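Local atomic coordinates of YciF Bacterial Stress Response Protein (Salmonella enterica subsp. enterica serovar Typhimurium, PDB entry 4ERU), a protein that is of unknown function but adopts a ferritin-like helix bundle, binds magnesium ions in the crystal, and is probably involved in the bacterial stress response. Residues Q148-L151 / K152-L156; S39-K42 / L43-F47; L12-H15 / L16-T20. All coordinates share one frame; numbering follows the deposited sequence.

Contact 1 (Q148-L151 / K152-L156); sequences QTDL and KLTDL
The carboxylate of Asp-150 and the hydroxyl of Thr-154, one helical turn apart, do not meet directly: Asp-150 OD1 stays 4.5 Å from Thr-154 OG1. A water donates to Asp-150 OD2 at 3.1 Å, and His-114 makes a weak bond to the same OD2. That water also lies unusually close, at 2.5 Å, to Thr-154 OG1, so this second link is doubtful in detail; the firm partner of the hydroxyl is Gln-110 NE2. Among the peptide carbonyls, Asp-150 O accepts from Thr-154 N at 2.9 Å (N-H...O angle 157°) and from Gln-110 NE2 as well. Lys-152 N likewise reaches Gln-148 O at 2.9 Å, with an angle of 162°. These bonds belong to helix 133-159 of the ferritin-like bundle. The side chain of Thr-149 lies about 6 Å from a bound magnesium ion, and Thr-149 and Leu-153 both touch Glu-113, a magnesium ligand, which is consistent with a second-shell position. On the flank facing helix 99-130, Leu-153 packs its CB, CG and CD1 against Thr-149 O. Its CG is anti to its carbonyl carbon (chi1 -75°), which sets CG 3.4 Å from Thr-149 O. The Thr-149 methyl only brushes this leucine, CG2 lying 4.2 Å from Leu-153 CD1, while the Thr-149 hydroxyl is bonded to Glu-53 OE2 and to the backbone oxygen of Glu-145.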
loop_
_atom_site.group_PDB
_atom_site.type_symbol
_atom_site.label_atom_id
_atom_site.label_comp_id
_atom_site.label_asym_id
_atom_site.label_seq_id
_atom_site.Cartn_x
_atom_site.Cartn_y
_atom_site.Cartn_z
ATOM N N GLN A 148 5.321 7.970 -10.293
ATOM C CA GLN A 148 4.952 8.086 -11.722
ATOM C C GLN A 148 4.207 6.880 -12.259
ATOM O O GLN A 148 3.311 7.021 -13.086
ATOM C CB GLN A 148 6.196 8.332 -12.596
ATOM C CG GLN A 148 6.885 9.655 -12.243
ATOM C CD GLN A 148 5.909 10.836 -12.352
ATOM O OE1 GLN A 148 5.657 11.558 -11.374
ATOM N NE2 GLN A 148 5.332 11.015 -13.534
ATOM N N THR A 149 4.579 5.685 -11.811
ATOM C CA THR A 149 3.894 4.497 -12.290
ATOM C C THR A 149 2.449 4.482 -11.763
ATOM O O THR A 149 1.522 4.184 -12.492
ATOM C CB THR A 149 4.672 3.235 -11.904
ATOM O OG1 THR A 149 5.951 3.299 -12.524
ATOM C CG2 THR A 149 3.969 1.956 -12.409
ATOM N N ASP A 150 2.277 4.842 -10.495
ATOM C CA ASP A 150 0.958 4.902 -9.880
ATOM C C ASP A 150 0.089 5.930 -10.605
ATOM O O ASP A 150 -1.075 5.671 -10.876
ATOM C CB ASP A 150 1.052 5.292 -8.399
ATOM C CG ASP A 150 -0.320 5.380 -7.759
ATOM O OD1 ASP A 150 -1.106 4.433 -7.950
ATOM O OD2 ASP A 150 -0.629 6.393 -7.093
ATOM N N LEU A 151 0.671 7.092 -10.918
ATOM C CA LEU A 151 -0.026 8.079 -11.719
ATOM C C LEU A 151 -0.411 7.606 -13.132
ATOM O O LEU A 151 -1.525 7.889 -13.601
ATOM C CB LEU A 151 0.780 9.394 -11.789
ATOM C CG LEU A 151 0.867 10.244 -10.515
ATOM C CD1 LEU A 151 1.771 11.448 -10.766
ATOM C CD2 LEU A 151 -0.536 10.719 -10.051
ATOM N N LYS A 152 0.499 6.930 -13.825
ATOM C CA LYS A 152 0.157 6.380 -15.132
ATOM C C LYS A 152 -1.012 5.392 -14.990
ATOM O O LYS A 152 -1.906 5.373 -15.825
ATOM C CB LYS A 152 1.379 5.736 -15.791
ATOM C CG LYS A 152 1.084 5.003 -17.097
ATOM C CD LYS A 152 2.145 3.914 -17.409
ATOM C CE LYS A 152 3.271 4.415 -18.343
ATOM N NZ LYS A 152 3.968 3.248 -18.969
ATOM N N LEU A 153 -1.023 4.603 -13.909
ATOM C CA LEU A 153 -2.095 3.620 -13.700
ATOM C C LEU A 153 -3.429 4.325 -13.408
ATOM O O LEU A 153 -4.453 3.867 -13.849
ATOM C CB LEU A 153 -1.746 2.651 -12.564
ATOM C CG LEU A 153 -0.686 1.584 -12.920
ATOM C CD1 LEU A 153 -0.087 0.929 -11.689
ATOM C CD2 LEU A 153 -1.243 0.502 -13.883
ATOM N N THR A 154 -3.395 5.428 -12.663
ATOM C CA THR A 154 -4.602 6.240 -12.470
ATOM C C THR A 154 -5.156 6.755 -13.817
ATOM O O THR A 154 -6.369 6.643 -14.092
ATOM C CB THR A 154 -4.368 7.377 -11.458
ATOM O OG1 THR A 154 -4.172 6.809 -10.153
ATOM C CG2 THR A 154 -5.550 8.349 -11.407
ATOM N N ASP A 155 -4.268 7.284 -14.665
ATOM C CA ASP A 155 -4.641 7.662 -16.030
ATOM C C ASP A 155 -5.377 6.549 -16.758
ATOM O O ASP A 155 -6.474 6.787 -17.300
ATOM C CB ASP A 155 -3.422 8.118 -16.847
ATOM C CG ASP A 155 -3.210 9.625 -16.764
ATOM O OD1 ASP A 155 -3.936 10.309 -15.992
ATOM O OD2 ASP A 155 -2.315 10.130 -17.465
ATOM N N LEU A 156 -4.816 5.332 -16.739
ATOM C CA LEU A 156 -5.507 4.177 -17.326
ATOM C C LEU A 156 -6.826 3.829 -16.623
ATOM O O LEU A 156 -7.795 3.482 -17.300
ATOM C CB LEU A 156 -4.593 2.948 -17.428
ATOM C CG LEU A 156 -3.386 3.111 -18.373
ATOM C CD1 LEU A 156 -2.452 1.946 -18.201
ATOM C CD2 LEU A 156 -3.803 3.234 -19.823
HETATM O O HOH W 1 -2.586 8.146 -8.760
#

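Contact 2 (S39-K42 / L43-F47); sequences SNEK and LSQAF
An N-cap begins helix 41-66: Asn-40, the residue just before the helix, folds its side-chain carbonyl toward the N-H of Leu-43, three residues on, and accepts from it. The Asn-40 OD1 to Leu-43 N distance is 3.0 Å, and the donor lies in the plane of the side-chain carbonyl, on a lone pair, with an N-H...O angle of 150°. With CG anti to the backbone N (chi1 -175°), Asn-40 brings OD1 to a first-turn N-H, as an N-cap residue does. The same oxygen comes 3.8 Å from Leu-43 CB, the two side chains crossing at about a right angle. The backbone of Asn-40 takes part too, since Ser-44 N donates to Asn-40 O at 2.9 Å. One residue on, Gln-45 N meets Glu-41 O at 2.7 Å.

In the ferritin-like bundle this first turn follows the short link from helix 9-37. Ser-44 OG bonds the carbonyl of Ala-35 near the end of that helix, and its CB lies 3.2 Å from Glu-41 O. Leu-43 is buried; its side chain meets Asp-102 and Ile-106 of helix 99-130 and Leu-156 of helix 133-159. On the exposed flank, Glu-41 was modelled in two conformers. In one of them its side chain crosses that of Gln-45 at about a right angle and brings Glu-41 OE1 to 3.0 Å from Gln-45 NE2, a pairing that is therefore doubtful.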
loop_
_atom_site.group_PDB
_atom_site.type_symbol
_atom_site.label_atom_id
_atom_site.label_comp_id
_atom_site.label_asym_id
_atom_site.label_seq_id
_atom_site.Cartn_x
_atom_site.Cartn_y
_atom_site.Cartn_z
ATOM N N SER A 39 -6.678 -7.592 -22.286
ATOM C CA SER A 39 -6.883 -7.392 -23.729
ATOM C C SER A 39 -6.612 -5.943 -24.132
ATOM O O SER A 39 -6.386 -5.669 -25.316
ATOM C CB SER A 39 -8.315 -7.778 -24.145
ATOM O OG SER A 39 -9.236 -7.205 -23.222
ATOM N N ASN A 40 -6.652 -5.014 -23.177
ATOM C CA ASN A 40 -6.329 -3.628 -23.501
ATOM C C ASN A 40 -4.845 -3.474 -23.748
ATOM O O ASN A 40 -4.032 -3.728 -22.856
ATOM C CB ASN A 40 -6.737 -2.658 -22.405
ATOM C CG ASN A 40 -6.511 -1.216 -22.820
ATOM O OD1 ASN A 40 -5.508 -0.606 -22.476
ATOM N ND2 ASN A 40 -7.432 -0.683 -23.623
ATOM N N GLU A 41 -4.493 -3.054 -24.960
ATOM C CA GLU A 41 -3.098 -2.930 -25.364
ATOM C C GLU A 41 -2.295 -1.940 -24.519
ATOM O O GLU A 41 -1.182 -2.254 -24.096
ATOM C CB GLU A 41 -2.991 -2.585 -26.854
ATOM C CG GLU A 41 -2.476 -3.745 -27.699
ATOM C CD GLU A 41 -1.105 -4.205 -27.251
ATOM O OE1 GLU A 41 -0.180 -3.362 -27.166
ATOM O OE2 GLU A 41 -0.953 -5.413 -26.978
ATOM N N LYS A 42 -2.858 -0.757 -24.277
ATOM C CA LYS A 42 -2.208 0.248 -23.439
ATOM C C LYS A 42 -1.865 -0.242 -22.012
ATOM O O LYS A 42 -0.788 0.070 -21.488
ATOM C CB LYS A 42 -3.036 1.534 -23.367
ATOM C CG LYS A 42 -2.730 2.556 -24.463
ATOM C CD LYS A 42 -3.387 3.902 -24.152
ATOM C CE LYS A 42 -4.918 3.833 -24.274
ATOM N NZ LYS A 42 -5.618 4.585 -23.177
ATOM N N LEU A 43 -2.767 -0.996 -21.396
ATOM C CA LEU A 43 -2.518 -1.540 -20.066
ATOM C C LEU A 43 -1.479 -2.660 -20.170
ATOM O O LEU A 43 -0.602 -2.808 -19.319
ATOM C CB LEU A 43 -3.808 -2.061 -19.428
ATOM C CG LEU A 43 -3.713 -2.721 -18.035
ATOM C CD1 LEU A 43 -2.978 -1.842 -17.001
ATOM C CD2 LEU A 43 -5.094 -3.134 -17.512
ATOM N N SER A 44 -1.580 -3.425 -21.249
ATOM C CA SER A 44 -0.624 -4.472 -21.534
ATOM C C SER A 44 0.779 -3.843 -21.636
ATOM O O SER A 44 1.734 -4.331 -21.017
ATOM C CB SER A 44 -1.028 -5.175 -22.819
ATOM O OG SER A 44 -0.402 -6.433 -22.906
ATOM N N GLN A 45 0.892 -2.737 -22.376
ATOM C CA GLN A 45 2.167 -2.050 -22.504
ATOM C C GLN A 45 2.676 -1.483 -21.175
ATOM O O GLN A 45 3.867 -1.470 -20.946
ATOM C CB GLN A 45 2.106 -0.934 -23.548
ATOM C CG GLN A 45 2.172 -1.454 -25.005
ATOM C CD GLN A 45 1.657 -0.433 -26.045
ATOM O OE1 GLN A 45 1.411 0.741 -25.725
ATOM N NE2 GLN A 45 1.488 -0.884 -27.292
ATOM N N ALA A 46 1.770 -1.008 -20.323
ATOM C CA ALA A 46 2.155 -0.425 -19.044
ATOM C C ALA A 46 2.742 -1.522 -18.178
ATOM O O ALA A 46 3.736 -1.296 -17.498
ATOM C CB ALA A 46 0.949 0.219 -18.342
ATOM N N PHE A 47 2.141 -2.715 -18.228
ATOM C CA PHE A 47 2.686 -3.858 -17.493
ATOM C C PHE A 47 4.087 -4.284 -17.944
ATOM O O PHE A 47 4.929 -4.593 -17.094
ATOM C CB PHE A 47 1.718 -5.047 -17.426
ATOM C CG PHE A 47 0.559 -4.846 -16.448
ATOM C CD1 PHE A 47 0.780 -4.370 -15.165
ATOM C CD2 PHE A 47 -0.754 -5.151 -16.824
ATOM C CE1 PHE A 47 -0.287 -4.193 -14.263
ATOM C CE2 PHE A 47 -1.837 -4.979 -15.936
ATOM C CZ PHE A 47 -1.604 -4.485 -14.652
#

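Contact 3 (L12-H15 / L16-T20); sequences LFIH and LLSDT
Leu-16 packs back on Leu-12 across one turn of helix 9-37, the CD1 methyls of the two residues 3.8 Å apart. The side chains cross at a slant. Leu-16 directs CG anti to its carbonyl carbon (chi1 -59°), which brings Leu-16 CG over to Leu-12 O, 3.4 Å away. Both residues pack on their own chain, Leu-12 on Ile-6 and Leu-16 on Thr-122, and also on the second subunit, Leu-12 on its Ala-103 and Leu-16 on its Lys-111, placing this leucine pair at the dimer contact.

His-15 stands on the neighbouring flank. Its ring approaches Leu-16 at an angle, with His-15 ND1 4.1 Å from Leu-16 CD2. The imidazole also touches Met-4 and Ile-6 of the N-terminal loop. ND1 is buried by the contact and has no hydrogen-bond partner in the model.

Phe-13 lies on the side facing the bundle, alongside Leu-17 and pointing the same way, with Phe-13 CE2 4.1 Å from Leu-17 CD2. The phenyl ring also makes an edge-to-face contact with Tyr-132, while Leu-17 reaches Ile-61 and Ile-64 of helix 41-66.

Between these flanks, Ile-14 O accepts two bonds from one residue. Ser-18 OG donates at 2.7 Å and Ser-18 N at 2.9 Å, from opposite faces of the carbonyl plane; the hydroxyl is also bonded by Lys-74 N. Thr-20 OG1 donates in the same way to Leu-16 O at 3.0 Å. Such returns of serine and threonine hydroxyls to the carbonyl four residues earlier are a familiar feature of helices, here in one whose apolar residues serve both the ferritin-like bundle core and the subunit interface.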
loop_
_atom_site.group_PDB
_atom_site.type_symbol
_atom_site.label_atom_id
_atom_site.label_comp_id
_atom_site.label_asym_id
_atom_site.label_seq_id
_atom_site.Cartn_x
_atom_site.Cartn_y
_atom_site.Cartn_z
ATOM N N LEU A 12 16.926 -2.229 11.143
ATOM C CA LEU A 12 15.598 -1.964 10.597
ATOM C C LEU A 12 15.734 -1.723 9.119
ATOM O O LEU A 12 14.998 -2.301 8.345
ATOM C CB LEU A 12 14.922 -0.760 11.263
ATOM C CG LEU A 12 13.542 -0.307 10.753
ATOM C CD1 LEU A 12 12.517 -1.456 10.774
ATOM C CD2 LEU A 12 13.032 0.847 11.620
ATOM N N PHE A 13 16.715 -0.891 8.747
ATOM C CA PHE A 13 16.922 -0.539 7.364
ATOM C C PHE A 13 17.269 -1.790 6.543
ATOM O O PHE A 13 16.821 -1.951 5.431
ATOM C CB PHE A 13 18.006 0.525 7.261
ATOM C CG PHE A 13 18.415 0.852 5.857
ATOM C CD1 PHE A 13 17.790 1.875 5.162
ATOM C CD2 PHE A 13 19.435 0.138 5.229
ATOM C CE1 PHE A 13 18.161 2.188 3.858
ATOM C CE2 PHE A 13 19.823 0.433 3.934
ATOM C CZ PHE A 13 19.174 1.461 3.226
ATOM N N ILE A 14 18.063 -2.682 7.112
ATOM C CA ILE A 14 18.417 -3.917 6.435
ATOM C C ILE A 14 17.193 -4.813 6.304
ATOM O O ILE A 14 17.002 -5.434 5.273
ATOM C CB ILE A 14 19.582 -4.663 7.193
ATOM C CG1 ILE A 14 20.936 -3.989 6.909
ATOM C CG2 ILE A 14 19.612 -6.193 6.882
ATOM C CD1 ILE A 14 22.044 -4.591 7.749
ATOM N N HIS A 15 16.378 -4.887 7.355
ATOM C CA HIS A 15 15.174 -5.709 7.315
ATOM C C HIS A 15 14.256 -5.257 6.161
ATOM O O HIS A 15 13.832 -6.067 5.325
ATOM C CB HIS A 15 14.400 -5.665 8.647
ATOM C CG HIS A 15 13.169 -6.519 8.634
ATOM N ND1 HIS A 15 11.923 -6.025 8.313
ATOM C CD2 HIS A 15 13.003 -7.849 8.849
ATOM C CE1 HIS A 15 11.038 -7.008 8.345
ATOM N NE2 HIS A 15 11.670 -8.126 8.657
ATOM N N LEU A 16 13.985 -3.961 6.114
ATOM C CA LEU A 16 13.043 -3.397 5.134
ATOM C C LEU A 16 13.641 -3.393 3.747
ATOM O O LEU A 16 12.925 -3.617 2.772
ATOM C CB LEU A 16 12.625 -1.967 5.512
ATOM C CG LEU A 16 11.951 -1.751 6.875
ATOM C CD1 LEU A 16 11.844 -0.255 7.180
ATOM C CD2 LEU A 16 10.556 -2.414 6.940
ATOM N N LEU A 17 14.941 -3.126 3.637
ATOM C CA LEU A 17 15.570 -3.227 2.322
ATOM C C LEU A 17 15.419 -4.664 1.810
ATOM O O LEU A 17 15.072 -4.888 0.646
ATOM C CB LEU A 17 17.055 -2.794 2.337
ATOM C CG LEU A 17 17.714 -2.746 0.953
ATOM C CD1 LEU A 17 16.998 -1.737 -0.025
ATOM C CD2 LEU A 17 19.202 -2.415 1.083
ATOM N N SER A 18 15.652 -5.630 2.683
ATOM C CA SER A 18 15.530 -7.048 2.309
ATOM C C SER A 18 14.112 -7.449 1.899
ATOM O O SER A 18 13.936 -8.221 0.955
ATOM C CB SER A 18 16.019 -7.951 3.442
ATOM O OG SER A 18 17.361 -7.619 3.774
ATOM N N ASP A 19 13.122 -6.932 2.627
ATOM C CA ASP A 19 11.706 -7.160 2.344
ATOM C C ASP A 19 11.366 -6.584 0.948
ATOM O O ASP A 19 10.733 -7.249 0.119
ATOM C CB ASP A 19 10.885 -6.449 3.445
ATOM C CG ASP A 19 9.366 -6.541 3.244
ATOM O OD1 ASP A 19 8.773 -7.576 3.631
ATOM O OD2 ASP A 19 8.752 -5.546 2.742
ATOM N N THR A 20 11.795 -5.344 0.704
ATOM C CA THR A 20 11.532 -4.681 -0.575
ATOM C C THR A 20 12.175 -5.422 -1.743
ATOM O O THR A 20 11.587 -5.513 -2.822
ATOM C CB THR A 20 12.017 -3.219 -0.494
ATOM O OG1 THR A 20 11.244 -2.575 0.524
ATOM C CG2 THR A 20 11.832 -2.464 -1.795
#

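Overall arrangement
Along the chain the order is contact 3, contact 2, contact 1, on helices 9-37, 41-66 and 133-159 of one ferritin-like helix bundle. Contacts 1 and 2 are neighbours, their centres about 12 Å apart, and touch: Leu-156 CD1 lies 3.8 Å from Ala-46 CB. Contact 3 has its centre about 26 Å from that of contact 1 and 31 Å from that of contact 2, with no atoms in touch. Contacts 1 and 2 thus join two helices on one side of the chain's centre, while contact 3, on the first helix in the chain, lies across that centre, where the bundle reaches the second subunit.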